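Local coordinates for organic hydroperoxide resistance protein (Deinococcus radiodurans, PDB 1USP) that probably reduces organic hydroperoxides through a reactive cysteine pair, as in other Ohr members of the OsmC/Ohr family, and so protects the cell from peroxide damage, at residues G63-R68 / H118-Y123. Residues are numbered along the deposited sequence; the frame is centred on the assembly and turned at random.
Sequences GVVSRR and HEVCPY
V120, on the last turn of helix 107-120, sets its two methyls against V64, V65 and R68 near the C-terminal end of helix 46-68. Its branches divide the work. CG1, anti to the backbone N (chi1 165°), meets V64 CG1 at 4.1 Å, while CG2 reaches R68, with R68 NH2 3.8 Å from V120 CG2. V65 closes the group more loosely, its CG2 lying 4.4 Å from V120 CG2.

R68 owes its place to a bent chain: kinks at chi2 (-139°) and chi3 (-87°) fold the guanidinium back along its own helix, where V64 CG1 sits 3.5 Å above the plane and over its centre. That one methyl therefore touches both the arginine face and V120, whereas V120 CG2 approaches the guanidinium obliquely. An aromatic side chain of the other subunit also packs on V120.

One residue on, the chain leaves the helix at C121, which is disulfide-bonded to C57, earlier in helix 46-68, and stands at the N-cap position of helix 122-127. The contact rests on methyl packing and on the arginine, without a hydrogen bond or salt bridge between the segments; the guanidinium lays a weakly hydrated face over V64 CG1, and its charge, on an exposed residue, can probably stay solvated.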
ATOM      1  N   GLY A  63       0.892 -18.191  -3.679  1.00 32.43           N
ATOM      2  CA  GLY A  63       0.523 -18.780  -4.956  1.00 34.75           C
ATOM      3  C   GLY A  63       1.745 -19.133  -5.772  1.00 35.81           C
ATOM      4  O   GLY A  63       1.832 -20.231  -6.320  1.00 36.36           O
ATOM      5  N   VAL A  64       2.704 -18.207  -5.814  1.00 35.79           N
ATOM      6  CA  VAL A  64       3.954 -18.387  -6.542  1.00 36.46           C
ATOM      7  C   VAL A  64       4.757 -19.536  -5.943  1.00 36.79           C
ATOM      8  O   VAL A  64       5.305 -20.351  -6.676  1.00 37.28           O
ATOM      9  CB  VAL A  64       4.822 -17.102  -6.517  1.00 36.46           C
ATOM     10  CG1 VAL A  64       6.240 -17.383  -7.016  1.00 36.51           C
ATOM     11  CG2 VAL A  64       4.177 -16.008  -7.361  1.00 36.43           C
ATOM     12  N   VAL A  65       4.804 -19.593  -4.617  1.00 36.77           N
ATOM     13  CA  VAL A  65       5.592 -20.588  -3.906  1.00 37.96           C
ATOM     14  C   VAL A  65       5.034 -21.999  -4.115  1.00 40.44           C
ATOM     15  O   VAL A  65       5.799 -22.946  -4.276  1.00 40.91           O
ATOM     16  CB  VAL A  65       5.713 -20.234  -2.396  1.00 37.26           C
ATOM     17  CG1 VAL A  65       6.130 -21.443  -1.553  1.00 36.82           C
ATOM     18  CG2 VAL A  65       6.705 -19.077  -2.200  1.00 36.08           C
ATOM     19  N   SER A  66       3.714 -22.137  -4.119  1.00 42.71           N
ATOM     20  CA  SER A  66       3.081 -23.451  -4.249  1.00 44.91           C
ATOM     21  C   SER A  66       3.314 -24.047  -5.636  1.00 46.68           C
ATOM     22  O   SER A  66       3.583 -25.238  -5.763  1.00 46.68           O
ATOM     23  CB  SER A  66       1.585 -23.355  -3.960  1.00 45.10           C
ATOM     24  OG  SER A  66       0.978 -22.379  -4.779  1.00 45.78           O
ATOM     25  N   ARG A  67       3.229 -23.212  -6.670  1.00 49.00           N
ATOM     26  CA  ARG A  67       3.451 -23.653  -8.050  1.00 51.04           C
ATOM     27  C   ARG A  67       4.899 -24.070  -8.281  1.00 52.40           C
ATOM     28  O   ARG A  67       5.169 -25.143  -8.834  1.00 51.85           O
ATOM     29  CB  ARG A  67       3.086 -22.544  -9.040  1.00 51.64           C
ATOM     30  CG  ARG A  67       1.604 -22.223  -9.093  1.00 52.93           C
ATOM     31  CD  ARG A  67       1.205 -21.334 -10.267  1.00 54.78           C
ATOM     32  NE  ARG A  67       0.789 -19.996  -9.838  1.00 56.28           N
ATOM     33  CZ  ARG A  67       1.528 -18.882  -9.923  1.00 57.32           C
ATOM     34  NH1 ARG A  67       2.764 -18.899 -10.425  1.00 57.98           N
ATOM     35  NH2 ARG A  67       1.019 -17.731  -9.494  1.00 56.93           N
ATOM     36  N   ARG A  68       5.821 -23.214  -7.853  1.00 53.76           N
ATOM     37  CA  ARG A  68       7.250 -23.452  -8.031  1.00 55.49           C
ATOM     38  C   ARG A  68       7.740 -24.670  -7.234  1.00 56.54           C
ATOM     39  O   ARG A  68       8.610 -25.403  -7.707  1.00 56.50           O
ATOM     40  CB  ARG A  68       8.061 -22.197  -7.661  1.00 55.83           C
ATOM     41  CG  ARG A  68       7.827 -20.997  -8.595  1.00 56.26           C
ATOM     42  CD  ARG A  68       9.082 -20.206  -8.972  1.00 56.83           C
ATOM     43  NE  ARG A  68       9.419 -19.142  -8.013  1.00 56.82           N
ATOM     44  CZ  ARG A  68       9.460 -17.826  -8.282  1.00 56.70           C
ATOM     45  NH1 ARG A  68       9.161 -17.347  -9.486  1.00 57.41           N
ATOM     46  NH2 ARG A  68       9.799 -16.972  -7.324  1.00 55.60           N
ATOM     47  N   HIS A 118       7.821 -14.326   2.154  1.00 21.19           N
ATOM     48  CA  HIS A 118       8.536 -13.106   2.511  1.00 21.23           C
ATOM     49  C   HIS A 118       9.707 -12.817   1.570  1.00 21.99           C
ATOM     50  O   HIS A 118      10.073 -11.660   1.342  1.00 21.17           O
ATOM     51  CB  HIS A 118       9.047 -13.177   3.951  1.00 21.53           C
ATOM     52  CG  HIS A 118       9.542 -11.862   4.477  1.00 21.81           C
ATOM     53  ND1 HIS A 118      10.875 -11.611   4.738  1.00 24.85           N
ATOM     54  CD2 HIS A 118       8.883 -10.721   4.780  1.00 21.21           C
ATOM     55  CE1 HIS A 118      11.002 -10.380   5.206  1.00 22.79           C
ATOM     56  NE2 HIS A 118       9.809  -9.819   5.235  1.00 20.81           N
ATOM     57  N   GLU A 119      10.296 -13.886   1.058  1.00 23.55           N
ATOM     58  CA  GLU A 119      11.406 -13.801   0.140  1.00 24.82           C
ATOM     59  C   GLU A 119      10.917 -13.312  -1.217  1.00 23.13           C
ATOM     60  O   GLU A 119      11.621 -12.587  -1.889  1.00 20.72           O
ATOM     61  CB  GLU A 119      12.086 -15.169  -0.001  1.00 27.55           C
ATOM     62  CG  GLU A 119      13.140 -15.208  -1.098  1.00 34.36           C
ATOM     63  CD  GLU A 119      14.536 -15.496  -0.597  1.00 40.85           C
ATOM     64  OE1 GLU A 119      14.911 -14.980   0.475  1.00 43.92           O
ATOM     65  OE2 GLU A 119      15.278 -16.223  -1.300  1.00 42.76           O
ATOM     66  N   VAL A 120       9.709 -13.717  -1.601  1.00 23.29           N
ATOM     67  CA  VAL A 120       9.172 -13.443  -2.934  1.00 23.67           C
ATOM     68  C   VAL A 120       8.388 -12.126  -3.029  1.00 22.16           C
ATOM     69  O   VAL A 120       8.474 -11.410  -4.028  1.00 22.32           O
ATOM     70  CB  VAL A 120       8.283 -14.628  -3.398  1.00 24.82           C
ATOM     71  CG1 VAL A 120       7.413 -14.244  -4.582  1.00 25.22           C
ATOM     72  CG2 VAL A 120       9.153 -15.806  -3.736  1.00 26.20           C
ATOM     73  N   CYS A 121       7.616 -11.833  -1.993  1.00 21.26           N
ATOM     74  CA  CYS A 121       6.675 -10.722  -1.999  1.00 21.55           C
ATOM     75  C   CYS A 121       7.374  -9.404  -2.335  1.00 20.51           C
ATOM     76  O   CYS A 121       8.315  -9.049  -1.648  1.00 20.87           O
ATOM     77  CB  CYS A 121       6.030 -10.637  -0.608  1.00 21.61           C
ATOM     78  SG  CYS A 121       5.026  -9.188  -0.342  1.00 21.17           S
ATOM     79  N   PRO A 122       6.950  -8.684  -3.381  1.00 20.03           N
ATOM     80  CA  PRO A 122       7.555  -7.383  -3.689  1.00 18.95           C
ATOM     81  C   PRO A 122       7.395  -6.295  -2.620  1.00 18.42           C
ATOM     82  O   PRO A 122       8.251  -5.427  -2.569  1.00 15.81           O
ATOM     83  CB  PRO A 122       6.883  -6.982  -5.010  1.00 20.87           C
ATOM     84  CG  PRO A 122       5.670  -7.764  -5.081  1.00 21.65           C
ATOM     85  CD  PRO A 122       5.970  -9.074  -4.411  1.00 20.46           C
ATOM     86  N   TYR A 123       6.348  -6.340  -1.794  1.00 16.44           N
ATOM     87  CA  TYR A 123       6.222  -5.373  -0.697  1.00 17.75           C
ATOM     88  C   TYR A 123       7.362  -5.620   0.300  1.00 18.64           C
ATOM     89  O   TYR A 123       7.934  -4.675   0.843  1.00 18.68           O
ATOM     90  CB  TYR A 123       4.876  -5.500   0.034  1.00 16.50           C
ATOM     91  CG  TYR A 123       3.661  -4.775  -0.537  1.00 16.90           C
ATOM     92  CD1 TYR A 123       3.270  -4.942  -1.861  1.00 16.21           C
ATOM     93  CD2 TYR A 123       2.849  -3.987   0.285  1.00 15.68           C
ATOM     94  CE1 TYR A 123       2.143  -4.315  -2.355  1.00 16.97           C
ATOM     95  CE2 TYR A 123       1.706  -3.375  -0.208  1.00 14.19           C
ATOM     96  CZ  TYR A 123       1.367  -3.540  -1.523  1.00 15.91           C
ATOM     97  OH  TYR A 123       0.232  -2.931  -2.020  1.00 16.73           O
TER